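Peptidase S9 prolyl oligopeptidase catalytic domain-containing protein (Pyrococcus horikoshii, PDB 4HXF) probably acts as a serine peptidase of the acylaminoacyl peptidase type, a self-compartmentalizing hexamer that selects its substrates through multimerization. Local coordinates at residues 58-63 / 73-78; 299-303 / 391-395; 358-363 / 413-417; 403-408 / 600-605. All coordinates share one frame; numbering follows the deposited sequence.

Contact 1: residues 58-63 / 73-78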
loop_
_atom_site.group_PDB
_atom_site.type_symbol
_atom_site.label_atom_id
_atom_site.label_comp_id
_atom_site.label_asym_id
_atom_site.label_seq_id
_atom_site.Cartn_x
_atom_site.Cartn_y
_atom_site.Cartn_z
ATOM N N ILE A 58 27.867 5.888 -13.774
ATOM C CA ILE A 58 26.525 6.427 -13.691
ATOM C C ILE A 58 25.643 5.202 -13.572
ATOM O O ILE A 58 25.433 4.406 -14.509
ATOM C CB ILE A 58 26.077 7.295 -14.929
ATOM C CG1 ILE A 58 27.073 8.406 -15.203
ATOM C CG2 ILE A 58 24.659 7.781 -14.621
ATOM C CD1 ILE A 58 26.808 9.197 -16.524
ATOM N N GLU A 59 25.070 5.026 -12.401
ATOM C CA GLU A 59 24.353 3.805 -12.077
ATOM C C GLU A 59 22.890 3.800 -12.559
ATOM O O GLU A 59 22.274 4.861 -12.693
ATOM C CB GLU A 59 24.561 3.588 -10.588
ATOM C CG GLU A 59 24.017 2.330 -10.045
ATOM C CD GLU A 59 24.547 1.051 -10.636
ATOM O OE1 GLU A 59 25.010 0.228 -9.829
ATOM O OE2 GLU A 59 24.448 0.873 -11.858
ATOM N N ASP A 60 22.385 2.613 -12.896
ATOM C CA ASP A 60 21.025 2.360 -13.431
ATOM C C ASP A 60 20.669 3.286 -14.609
ATOM O O ASP A 60 19.707 4.127 -14.568
ATOM C CB ASP A 60 20.047 2.448 -12.309
ATOM C CG ASP A 60 20.274 1.372 -11.341
ATOM O OD1 ASP A 60 20.440 0.221 -11.809
ATOM O OD2 ASP A 60 20.252 1.636 -10.134
ATOM N N ALA A 61 21.520 3.245 -15.641
ATOM C CA ALA A 61 21.492 4.166 -16.774
ATOM C C ALA A 61 22.018 3.524 -17.990
ATOM O O ALA A 61 22.828 2.556 -17.906
ATOM C CB ALA A 61 22.348 5.454 -16.471
ATOM N N SER A 62 21.633 4.036 -19.146
ATOM C CA SER A 62 22.144 3.628 -20.407
ATOM C C SER A 62 22.056 4.763 -21.410
ATOM O O SER A 62 21.748 5.884 -21.022
ATOM C CB SER A 62 21.359 2.380 -20.833
ATOM O OG SER A 62 20.024 2.637 -21.178
ATOM N N MET A 63 22.327 4.446 -22.678
ATOM C CA MET A 63 22.356 5.427 -23.743
ATOM C C MET A 63 23.268 6.586 -23.428
ATOM O O MET A 63 22.859 7.764 -23.601
ATOM C CB MET A 63 20.919 5.870 -24.034
ATOM C CG MET A 63 19.991 4.700 -24.483
ATOM S SD MET A 63 18.464 5.351 -25.255
ATOM C CE MET A 63 19.149 6.641 -26.245
ATOM N N ILE A 73 27.598 14.699 -20.363
ATOM C CA ILE A 73 27.057 13.449 -20.863
ATOM C C ILE A 73 25.562 13.420 -20.599
ATOM O O ILE A 73 25.074 13.675 -19.450
ATOM C CB ILE A 73 27.794 12.236 -20.281
ATOM C CG1 ILE A 73 27.322 10.947 -20.845
ATOM C CG2 ILE A 73 27.741 12.238 -18.749
ATOM C CD1 ILE A 73 28.394 9.834 -20.527
ATOM N N ALA A 74 24.812 13.123 -21.681
ATOM C CA ALA A 74 23.400 12.838 -21.585
ATOM C C ALA A 74 23.241 11.332 -21.460
ATOM O O ALA A 74 24.048 10.563 -21.972
ATOM C CB ALA A 74 22.616 13.367 -22.780
ATOM N N PHE A 75 22.183 10.951 -20.795
ATOM C CA PHE A 75 21.810 9.565 -20.655
ATOM C C PHE A 75 20.415 9.347 -20.335
ATOM O O PHE A 75 19.731 10.311 -19.972
ATOM C CB PHE A 75 22.728 8.878 -19.595
ATOM C CG PHE A 75 22.607 9.405 -18.185
ATOM C CD1 PHE A 75 23.362 10.477 -17.763
ATOM C CD2 PHE A 75 21.711 8.848 -17.274
ATOM C CE1 PHE A 75 23.238 10.959 -16.455
ATOM C CE2 PHE A 75 21.580 9.340 -16.012
ATOM C CZ PHE A 75 22.347 10.375 -15.571
ATOM N N MET A 76 19.945 8.089 -20.441
ATOM C CA MET A 76 18.605 7.708 -20.087
ATOM C C MET A 76 18.546 6.821 -18.867
ATOM O O MET A 76 19.427 5.927 -18.694
ATOM C CB MET A 76 17.957 6.967 -21.290
ATOM C CG MET A 76 18.010 7.760 -22.586
ATOM S SD MET A 76 16.412 8.481 -22.952
ATOM C CE MET A 76 15.199 7.254 -22.550
ATOM N N ARG A 77 17.458 6.960 -18.106
ATOM C CA ARG A 77 17.090 6.032 -17.056
ATOM C C ARG A 77 15.616 5.630 -17.309
ATOM O O ARG A 77 14.874 6.390 -17.889
ATOM C CB ARG A 77 17.171 6.631 -15.676
ATOM C CG ARG A 77 18.507 7.028 -15.170
ATOM C CD ARG A 77 18.573 6.983 -13.602
ATOM N NE ARG A 77 19.954 6.897 -13.194
ATOM C CZ ARG A 77 20.713 7.901 -12.787
ATOM N NH1 ARG A 77 20.229 9.163 -12.670
ATOM N NH2 ARG A 77 21.919 7.682 -12.443
ATOM N N PHE A 78 15.191 4.494 -16.782
ATOM C CA PHE A 78 13.894 3.863 -17.204
ATOM C C PHE A 78 13.224 3.356 -15.950
ATOM O O PHE A 78 13.434 3.972 -14.909
ATOM C CB PHE A 78 14.115 2.694 -18.180
ATOM C CG PHE A 78 14.741 3.083 -19.555
ATOM C CD1 PHE A 78 16.134 3.035 -19.779
ATOM C CD2 PHE A 78 13.929 3.446 -20.650
ATOM C CE1 PHE A 78 16.661 3.355 -21.021
ATOM C CE2 PHE A 78 14.468 3.766 -21.901
ATOM C CZ PHE A 78 15.841 3.735 -22.078
HETATM O O HOH W 1 17.404 3.018 -15.787
#
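R77 reaches across to segment 58-63 and holds the carbonyl oxygen of E59 with the NE/NH2 side of its guanidinium, both nitrogens on the one oxygen. The shorter bond, R77 NH2 to E59 O, measures 2.9 Å with an N-H...O angle of 157°, and E59 O lies within a few degrees of the guanidinium plane. R77 NE also bonds weakly to D60 O, which a water links to the backbone N of F78. F75 CE2 sits over the centre of one guanidinium face. I58 CG2, anti to the backbone N, packs over a face of F75, 3.8 Å from the centroid; CG1, beside that N (chi1 -54°), extends CD1 (chi2 172°) tip to tip with I73 CG2. A61 CB comes within 3.5 Å of F75 CD2. Two successive beta-propeller blades meet here: R77 and F75, from the first hairpin of one four-stranded blade (62-66 and 72-77), pack on the end of strand 54-59, last of the blade before. Within that hairpin S62 and M76 form an antiparallel hydrogen-bonded pair, S62 N to M76 O at 2.9 Å. M63 and M76 run side by side in the same direction, M63 SD 3.6 Å from M76 CG. Just past strand 72-77, the edge of the F78 ring meets S62 OG, 3.4 Å from CE1.

Contact 2: residues 299-303 / 391-395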
loop_
_atom_site.group_PDB
_atom_site.type_symbol
_atom_site.label_atom_id
_atom_site.label_comp_id
_atom_site.label_asym_id
_atom_site.label_seq_id
_atom_site.Cartn_x
_atom_site.Cartn_y
_atom_site.Cartn_z
ATOM N N GLY A 299 40.473 -9.889 -38.015
ATOM C CA GLY A 299 40.955 -11.192 -37.452
ATOM C C GLY A 299 39.768 -12.100 -37.264
ATOM O O GLY A 299 38.646 -11.875 -37.801
ATOM N N LYS A 300 40.009 -13.162 -36.484
ATOM C CA LYS A 300 38.938 -14.121 -36.138
ATOM C C LYS A 300 38.116 -13.553 -35.000
ATOM O O LYS A 300 38.225 -13.969 -33.818
ATOM C CB LYS A 300 39.566 -15.475 -35.765
ATOM C CG LYS A 300 40.259 -16.150 -36.931
ATOM C CD LYS A 300 40.720 -17.541 -36.449
ATOM C CE LYS A 300 40.844 -18.613 -37.557
ATOM N NZ LYS A 300 40.399 -20.029 -37.068
ATOM N N HIS A 301 37.257 -12.568 -35.323
ATOM C CA HIS A 301 36.541 -11.807 -34.288
ATOM C C HIS A 301 35.360 -11.099 -34.895
ATOM O O HIS A 301 35.225 -11.051 -36.126
ATOM C CB HIS A 301 37.467 -10.805 -33.591
ATOM C CG HIS A 301 38.063 -9.744 -34.487
ATOM N ND1 HIS A 301 39.360 -9.311 -34.335
ATOM C CD2 HIS A 301 37.499 -8.936 -35.474
ATOM C CE1 HIS A 301 39.579 -8.329 -35.232
ATOM N NE2 HIS A 301 38.425 -8.109 -35.936
ATOM N N TRP A 302 34.516 -10.575 -34.037
ATOM C CA TRP A 302 33.413 -9.628 -34.433
ATOM C C TRP A 302 33.573 -8.341 -33.722
ATOM O O TRP A 302 33.551 -8.312 -32.476
ATOM C CB TRP A 302 32.051 -10.180 -34.093
ATOM C CG TRP A 302 31.433 -11.104 -35.106
ATOM C CD1 TRP A 302 32.076 -12.113 -35.755
ATOM C CD2 TRP A 302 30.031 -11.191 -35.567
ATOM N NE1 TRP A 302 31.223 -12.816 -36.571
ATOM C CE2 TRP A 302 29.975 -12.296 -36.484
ATOM C CE3 TRP A 302 28.893 -10.463 -35.313
ATOM C CZ2 TRP A 302 28.817 -12.677 -37.124
ATOM C CZ3 TRP A 302 27.704 -10.858 -35.974
ATOM C CH2 TRP A 302 27.695 -11.907 -36.880
ATOM N N ILE A 303 33.779 -7.283 -34.478
ATOM C CA ILE A 303 33.760 -5.872 -33.977
ATOM C C ILE A 303 32.310 -5.437 -33.802
ATOM O O ILE A 303 31.621 -5.197 -34.833
ATOM C CB ILE A 303 34.592 -4.896 -34.816
ATOM C CG1 ILE A 303 36.034 -5.371 -35.005
ATOM C CG2 ILE A 303 34.517 -3.452 -34.198
ATOM C CD1 ILE A 303 36.855 -5.687 -33.728
ATOM N N MET A 391 25.154 -14.997 -40.373
ATOM C CA MET A 391 26.522 -15.425 -40.581
ATOM C C MET A 391 27.067 -16.009 -39.278
ATOM O O MET A 391 26.917 -15.375 -38.203
ATOM C CB MET A 391 27.371 -14.236 -40.999
ATOM C CG MET A 391 28.800 -14.652 -41.450
ATOM S SD MET A 391 29.846 -13.280 -41.901
ATOM C CE MET A 391 30.145 -12.613 -40.253
ATOM N N TYR A 392 27.620 -17.217 -39.348
ATOM C CA TYR A 392 28.366 -17.786 -38.257
ATOM C C TYR A 392 29.870 -17.542 -38.499
ATOM O O TYR A 392 30.332 -17.275 -39.601
ATOM C CB TYR A 392 28.213 -19.313 -38.189
ATOM C CG TYR A 392 26.953 -19.816 -37.466
ATOM C CD1 TYR A 392 26.356 -21.001 -37.873
ATOM C CD2 TYR A 392 26.470 -19.197 -36.336
ATOM C CE1 TYR A 392 25.225 -21.493 -37.247
ATOM C CE2 TYR A 392 25.339 -19.707 -35.672
ATOM C CZ TYR A 392 24.752 -20.894 -36.140
ATOM O OH TYR A 392 23.647 -21.341 -35.472
ATOM N N GLY A 393 30.559 -17.633 -37.370
ATOM C CA GLY A 393 32.002 -17.592 -37.400
ATOM C C GLY A 393 32.586 -17.347 -36.026
ATOM O O GLY A 393 32.801 -18.317 -35.239
ATOM N N TYR A 394 32.926 -16.091 -35.776
ATOM C CA TYR A 394 33.755 -15.710 -34.597
ATOM C C TYR A 394 33.121 -14.796 -33.567
ATOM O O TYR A 394 33.751 -13.874 -33.052
ATOM C CB TYR A 394 35.115 -15.211 -35.091
ATOM C CG TYR A 394 35.765 -16.192 -36.024
ATOM C CD1 TYR A 394 35.964 -15.856 -37.397
ATOM C CD2 TYR A 394 36.291 -17.337 -35.555
ATOM C CE1 TYR A 394 36.545 -16.770 -38.298
ATOM C CE2 TYR A 394 36.862 -18.259 -36.434
ATOM C CZ TYR A 394 37.054 -17.926 -37.768
ATOM O OH TYR A 394 37.657 -18.912 -38.528
ATOM N N TYR A 395 31.835 -15.029 -33.333
ATOM C CA TYR A 395 31.205 -14.399 -32.192
ATOM C C TYR A 395 30.922 -15.470 -31.106
ATOM O O TYR A 395 31.067 -16.665 -31.367
ATOM C CB TYR A 395 29.956 -13.664 -32.625
ATOM C CG TYR A 395 28.713 -14.465 -32.988
ATOM C CD1 TYR A 395 28.412 -14.756 -34.342
ATOM C CD2 TYR A 395 27.802 -14.874 -32.057
ATOM C CE1 TYR A 395 27.265 -15.409 -34.683
ATOM C CE2 TYR A 395 26.734 -15.646 -32.401
ATOM C CZ TYR A 395 26.449 -15.868 -33.717
ATOM O OH TYR A 395 25.295 -16.558 -34.021
#
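H301 and Y394 bring the two backbones to a CA-CA distance of 4.8 Å, where the segment entering strand 302-308 meets a loop without regular structure. K300 is the centre of an inverse gamma turn, closed by a weak bond from H301 N to G299 O. The contact joins two folds: strand 302-308 begins a four-stranded antiparallel sheet of the beta-propeller, whereas 391-395 belongs to the alpha/beta-hydrolase, between strand 378-384 and helix 398-405. The backbone at G393 leaves no room for a CB beside the preceding carbonyl oxygen. K300 lies over one face of Y394: its CB stands 3.7 Å from the ring centroid, only 7° off the normal. Its NZ makes a weak bond to Y394 OH, which is also hydrogen-bonded to W366. W302 pairs with Y395 in a T-shaped stack, the tyrosine edge directed at the indole face, with six-membered-ring centroids 4.8 Å apart and planes at 63°. Y395 CB lies over the five-membered ring of W302, and chi1 (74°) swings the ring edge, CD1, over the six-membered ring. W302 NE1 is hydrogen-bonded to G282 O. M391 slides past W302 in the opposite direction, its methyl CE 3.4 Å from CZ2.

Contact 3: residues 358-363 / 413-417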
loop_
_atom_site.group_PDB
_atom_site.type_symbol
_atom_site.label_atom_id
_atom_site.label_comp_id
_atom_site.label_asym_id
_atom_site.label_seq_id
_atom_site.Cartn_x
_atom_site.Cartn_y
_atom_site.Cartn_z
ATOM N N SER A 358 30.643 -27.969 -52.076
ATOM C CA SER A 358 29.226 -28.242 -52.173
ATOM C C SER A 358 28.696 -27.811 -53.520
ATOM O O SER A 358 28.512 -26.628 -53.766
ATOM C CB SER A 358 28.504 -27.545 -51.060
ATOM O OG SER A 358 27.123 -27.940 -51.116
ATOM N N ILE A 359 28.391 -28.805 -54.339
ATOM C CA ILE A 359 27.783 -28.594 -55.670
ATOM C C ILE A 359 28.912 -27.848 -56.460
ATOM O O ILE A 359 30.022 -28.397 -56.635
ATOM C CB ILE A 359 26.375 -27.924 -55.648
ATOM C CG1 ILE A 359 25.421 -28.669 -54.679
ATOM C CG2 ILE A 359 25.764 -27.921 -57.096
ATOM C CD1 ILE A 359 24.059 -27.970 -54.560
ATOM N N ASP A 360 28.649 -26.592 -56.776
ATOM C CA ASP A 360 29.488 -25.679 -57.515
ATOM C C ASP A 360 30.359 -24.746 -56.665
ATOM O O ASP A 360 31.079 -23.993 -57.202
ATOM C CB ASP A 360 28.595 -24.833 -58.504
ATOM C CG ASP A 360 27.448 -24.046 -57.826
ATOM O OD1 ASP A 360 26.995 -24.431 -56.741
ATOM O OD2 ASP A 360 26.972 -23.061 -58.438
ATOM N N LEU A 361 30.329 -24.824 -55.321
ATOM C CA LEU A 361 31.013 -23.826 -54.510
ATOM C C LEU A 361 31.954 -24.515 -53.532
ATOM O O LEU A 361 31.823 -25.670 -53.274
ATOM C CB LEU A 361 29.979 -23.060 -53.697
ATOM C CG LEU A 361 29.000 -22.122 -54.445
ATOM C CD1 LEU A 361 27.993 -21.461 -53.536
ATOM C CD2 LEU A 361 29.878 -21.112 -55.228
ATOM N N GLU A 362 32.865 -23.734 -53.003
ATOM C CA GLU A 362 33.682 -24.098 -51.818
ATOM C C GLU A 362 33.261 -23.203 -50.674
ATOM O O GLU A 362 33.113 -21.995 -50.846
ATOM C CB GLU A 362 35.187 -24.039 -52.122
ATOM C CG GLU A 362 36.051 -24.549 -50.947
ATOM C CD GLU A 362 37.547 -24.613 -51.260
ATOM O OE1 GLU A 362 38.305 -23.839 -50.624
ATOM O OE2 GLU A 362 37.890 -25.313 -52.231
ATOM N N LEU A 363 32.950 -23.777 -49.488
ATOM C CA LEU A 363 32.306 -23.032 -48.377
ATOM C C LEU A 363 33.102 -23.213 -47.094
ATOM O O LEU A 363 33.986 -24.118 -46.984
ATOM C CB LEU A 363 30.887 -23.644 -48.116
ATOM C CG LEU A 363 29.901 -23.650 -49.277
ATOM C CD1 LEU A 363 28.509 -24.138 -48.760
ATOM C CD2 LEU A 363 29.730 -22.325 -49.846
ATOM N N VAL A 413 27.992 -24.301 -40.499
ATOM C CA VAL A 413 28.581 -23.782 -41.742
ATOM C C VAL A 413 27.887 -22.502 -42.137
ATOM O O VAL A 413 26.824 -22.149 -41.624
ATOM C CB VAL A 413 28.484 -24.833 -42.919
ATOM C CG1 VAL A 413 29.013 -26.230 -42.379
ATOM C CG2 VAL A 413 26.994 -24.951 -43.515
ATOM N N ASN A 414 28.475 -21.843 -43.168
ATOM C CA ASN A 414 27.782 -20.711 -43.815
ATOM C C ASN A 414 27.312 -21.160 -45.213
ATOM O O ASN A 414 28.086 -21.126 -46.199
ATOM C CB ASN A 414 28.715 -19.509 -43.905
ATOM C CG ASN A 414 28.795 -18.716 -42.613
ATOM O OD1 ASN A 414 27.794 -18.640 -41.879
ATOM N ND2 ASN A 414 29.965 -18.049 -42.329
ATOM N N PRO A 415 26.063 -21.613 -45.322
ATOM C CA PRO A 415 25.619 -22.091 -46.659
ATOM C C PRO A 415 25.409 -20.892 -47.560
ATOM O O PRO A 415 25.358 -19.716 -47.081
ATOM C CB PRO A 415 24.267 -22.741 -46.365
ATOM C CG PRO A 415 23.844 -22.143 -45.100
ATOM C CD PRO A 415 25.045 -21.765 -44.252
ATOM N N ARG A 416 25.250 -21.112 -48.854
ATOM C CA ARG A 416 24.811 -20.020 -49.706
ATOM C C ARG A 416 23.506 -19.420 -49.199
ATOM O O ARG A 416 22.664 -20.037 -48.547
ATOM C CB ARG A 416 24.662 -20.529 -51.169
ATOM C CG ARG A 416 23.375 -21.396 -51.439
ATOM C CD ARG A 416 23.541 -22.158 -52.753
ATOM N NE ARG A 416 24.577 -23.171 -52.594
ATOM C CZ ARG A 416 25.311 -23.679 -53.542
ATOM N NH1 ARG A 416 25.111 -23.357 -54.830
ATOM N NH2 ARG A 416 26.231 -24.554 -53.262
ATOM N N GLY A 417 23.500 -18.098 -49.348
ATOM C CA GLY A 417 22.531 -17.243 -48.707
ATOM C C GLY A 417 23.120 -16.469 -47.531
ATOM O O GLY A 417 22.544 -15.433 -47.150
#
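R416 NH1 donates to D360 OD1 in a bond 2.9 Å long and almost straight at 172°, forming a salt bridge with the turn 358-361. It uses the syn lone pair of the carboxylate oxygen, and the two planar groups are nearly coplanar, 23° apart. A weak bond runs from R416 NH2 to S358 O, at 3.1 Å. Both acceptors lie in the guanidinium plane, which should limit rotation of the group. L361 covers one face: its CD1 stands over the centre, 3.5 Å from R416 CZ, while I359 CD1 lies more loosely over the opposite face. The arginine chain bends at chi3 (68°), turning its end toward the turn although its CB points elsewhere. S358 O has a second role, accepting L361 N at 3.0 Å across the type II' beta turn, so the carbonyl that meets the arginine is itself held in the hairpin. Beyond the two segments, R416 NH2 makes a salt bridge to D440 of helix 436-451, and D360 OD2 is paired with R428. These acids probably offset the close approach of R416 NH1 to R428 NH1. L363 CD1 packs on the backbone around N414 O, 4.0 Å away, and P415 CA. The arrangement ties the tight hairpin between strands 352-358 and 361-368, at one margin of the eight-stranded mixed sheet, to the loop after strand 409-413 in the alpha/beta-hydrolase fold.

Contact 4: residues 403-408 / 600-605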
loop_
_atom_site.group_PDB
_atom_site.type_symbol
_atom_site.label_atom_id
_atom_site.label_comp_id
_atom_site.label_asym_id
_atom_site.label_seq_id
_atom_site.Cartn_x
_atom_site.Cartn_y
_atom_site.Cartn_z
ATOM N N MET A 403 27.265 -26.773 -24.878
ATOM C CA MET A 403 27.140 -28.157 -25.331
ATOM C C MET A 403 28.441 -28.891 -25.560
ATOM O O MET A 403 28.604 -30.084 -25.321
ATOM C CB MET A 403 26.117 -28.301 -26.436
ATOM C CG MET A 403 24.757 -27.745 -26.150
ATOM S SD MET A 403 23.959 -28.410 -24.695
ATOM C CE MET A 403 23.456 -30.066 -25.255
ATOM N N ALA A 404 29.463 -28.111 -26.004
ATOM C CA ALA A 404 30.776 -28.692 -26.097
ATOM C C ALA A 404 31.269 -29.213 -24.749
ATOM O O ALA A 404 31.861 -30.297 -24.643
ATOM C CB ALA A 404 31.804 -27.670 -26.651
ATOM N N SER A 405 31.011 -28.402 -23.720
ATOM C CA SER A 405 31.397 -28.742 -22.366
ATOM C C SER A 405 30.668 -30.025 -21.859
ATOM O O SER A 405 31.177 -30.668 -20.966
ATOM C CB SER A 405 31.193 -27.611 -21.393
ATOM O OG SER A 405 29.852 -27.527 -20.984
ATOM N N LYS A 406 29.508 -30.312 -22.405
ATOM C CA LYS A 406 28.732 -31.492 -22.061
ATOM C C LYS A 406 29.002 -32.701 -22.973
ATOM O O LYS A 406 28.274 -33.693 -22.904
ATOM C CB LYS A 406 27.239 -31.168 -22.054
ATOM C CG LYS A 406 26.948 -30.093 -21.042
ATOM C CD LYS A 406 25.580 -29.670 -21.169
ATOM C CE LYS A 406 24.611 -30.755 -20.619
ATOM N NZ LYS A 406 24.845 -31.035 -19.149
ATOM N N GLY A 407 30.040 -32.648 -23.797
ATOM C CA GLY A 407 30.540 -33.853 -24.456
ATOM C C GLY A 407 30.013 -33.976 -25.894
ATOM O O GLY A 407 30.082 -35.069 -26.481
ATOM N N TYR A 408 29.565 -32.864 -26.477
ATOM C CA TYR A 408 29.089 -32.879 -27.877
ATOM C C TYR A 408 30.050 -32.207 -28.860
ATOM O O TYR A 408 30.618 -31.170 -28.551
ATOM C CB TYR A 408 27.715 -32.210 -28.072
ATOM C CG TYR A 408 26.539 -32.719 -27.267
ATOM C CD1 TYR A 408 26.395 -32.455 -25.900
ATOM C CD2 TYR A 408 25.583 -33.536 -27.866
ATOM C CE1 TYR A 408 25.363 -32.974 -25.140
ATOM C CE2 TYR A 408 24.532 -34.054 -27.085
ATOM C CZ TYR A 408 24.408 -33.748 -25.793
ATOM O OH TYR A 408 23.359 -34.243 -25.066
ATOM N N PHE A 600 18.526 -32.479 -25.654
ATOM C CA PHE A 600 19.593 -33.203 -26.325
ATOM C C PHE A 600 20.198 -34.310 -25.469
ATOM O O PHE A 600 20.457 -35.383 -25.985
ATOM C CB PHE A 600 20.708 -32.252 -26.819
ATOM C CG PHE A 600 20.385 -31.576 -28.134
ATOM C CD1 PHE A 600 20.407 -30.189 -28.266
ATOM C CD2 PHE A 600 19.949 -32.313 -29.247
ATOM C CE1 PHE A 600 20.228 -29.585 -29.524
ATOM C CE2 PHE A 600 19.631 -31.660 -30.480
ATOM C CZ PHE A 600 19.773 -30.313 -30.579
ATOM N N GLU A 601 20.339 -34.100 -24.141
ATOM C CA GLU A 601 20.813 -35.162 -23.230
ATOM C C GLU A 601 19.900 -36.413 -23.360
ATOM O O GLU A 601 20.420 -37.512 -23.347
ATOM C CB GLU A 601 20.811 -34.652 -21.791
ATOM C CG GLU A 601 21.976 -33.631 -21.501
ATOM C CD GLU A 601 23.325 -34.290 -21.465
ATOM O OE1 GLU A 601 24.009 -34.275 -22.443
ATOM O OE2 GLU A 601 23.622 -34.913 -20.478
ATOM N N ARG A 602 18.592 -36.178 -23.403
ATOM C CA ARG A 602 17.598 -37.231 -23.286
ATOM C C ARG A 602 17.065 -37.771 -24.609
ATOM O O ARG A 602 16.282 -38.791 -24.579
ATOM C CB ARG A 602 16.469 -36.811 -22.334
ATOM C CG ARG A 602 16.953 -36.530 -20.912
ATOM C CD ARG A 602 15.980 -35.710 -20.106
ATOM N NE ARG A 602 16.537 -35.358 -18.811
ATOM C CZ ARG A 602 16.415 -36.042 -17.670
ATOM N NH1 ARG A 602 15.751 -37.188 -17.580
ATOM N NH2 ARG A 602 16.967 -35.503 -16.552
ATOM N N LYS A 603 17.430 -37.121 -25.741
ATOM C CA LYS A 603 16.950 -37.546 -27.007
ATOM C C LYS A 603 18.064 -37.835 -28.004
ATOM O O LYS A 603 17.874 -38.589 -28.981
ATOM C CB LYS A 603 15.922 -36.521 -27.577
ATOM C CG LYS A 603 14.685 -36.386 -26.664
ATOM C CD LYS A 603 13.769 -37.553 -26.619
ATOM C CE LYS A 603 12.755 -37.359 -25.517
ATOM N NZ LYS A 603 11.914 -38.552 -25.352
ATOM N N LEU A 604 19.202 -37.222 -27.784
ATOM C CA LEU A 604 20.329 -37.338 -28.704
ATOM C C LEU A 604 21.500 -38.155 -28.116
ATOM O O LEU A 604 21.895 -39.192 -28.682
ATOM C CB LEU A 604 20.846 -35.971 -29.227
ATOM C CG LEU A 604 21.996 -36.037 -30.200
ATOM C CD1 LEU A 604 21.639 -36.723 -31.540
ATOM C CD2 LEU A 604 22.553 -34.625 -30.490
ATOM N N LYS A 605 22.032 -37.716 -26.982
ATOM C CA LYS A 605 23.156 -38.433 -26.392
ATOM C C LYS A 605 22.743 -39.880 -26.033
ATOM O O LYS A 605 23.501 -40.850 -26.280
ATOM C CB LYS A 605 23.593 -37.659 -25.124
ATOM C CG LYS A 605 24.775 -38.292 -24.437
ATOM C CD LYS A 605 25.210 -37.584 -23.157
ATOM C CE LYS A 605 26.171 -36.369 -23.476
ATOM N NZ LYS A 605 26.383 -35.445 -22.283
#
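Polar bonds concentrate on E601 OE1, which accepts from both Y408 OH and K605 NZ. The bond from Y408 OH to E601 OE1 is 2.7 Å long and meets the carboxylate on its anti side, 27° out of plane; the tyrosine ring stands at 69° to that plane. K605 NZ takes the syn lone pair of the same oxygen in a 2.7 Å salt bridge one helical turn on. It also donates to K406 O, likewise at 2.7 Å, approaching nearly in line with the carbonyl. The K605 chain, with CG anti to the backbone N (chi1 -179°) and a bend at chi3, carries NZ to this position between the two acceptors. Electrostatically, the ammonium of K605 would probably favour the ionised form of E601. K406 NZ adds a longer-range attraction, 4.3 Å from E601 OE2, while its CE packs on the carboxylate carbon.

Apolar packing adjoins the polar cluster. M403, bent at chi2 and chi3, crosses F600 at about a right angle and sets its methyl CE 3.8 Å from F600 CB. The edge of the Y408 ring faces L604 CD2, 4.0 Å from CE2, and both M403 and Y408 touch I381 of strand 378-384.

Backbone bonds from Y408 N to M403 O and from G407 N to A404 O define a Schellman motif with G407 as C-prime residue. It ends helix 398-405 against helix 586-605, two helices of the alpha/beta-hydrolase domain.

How the contacts relate
Contact 1 lies in the propeller, contacts 3 and 4 in the hydrolase domain, and contact 2 spans the two. Contacts 2 and 3 touch directly: Y392 O and N414 ND2 are 2.9 Å apart, a probable hydrogen bond between the loops that follow strands 378-384 and 409-413. Their centres are about 18 Å apart. These two lie closer to the active-site ligand, a bound chloromethyl ketone inhibitor, but do not touch it, the side chain of Y395 at about 11 Å and that of P415 at about 12 Å. Contact 4 is separate, its nearest atoms about 11 Å from contact 2 and about 14 Å from contact 3. Contact 1 is remote, its centre about 44 Å from that of contact 3, on the opposite side of the chain's centre.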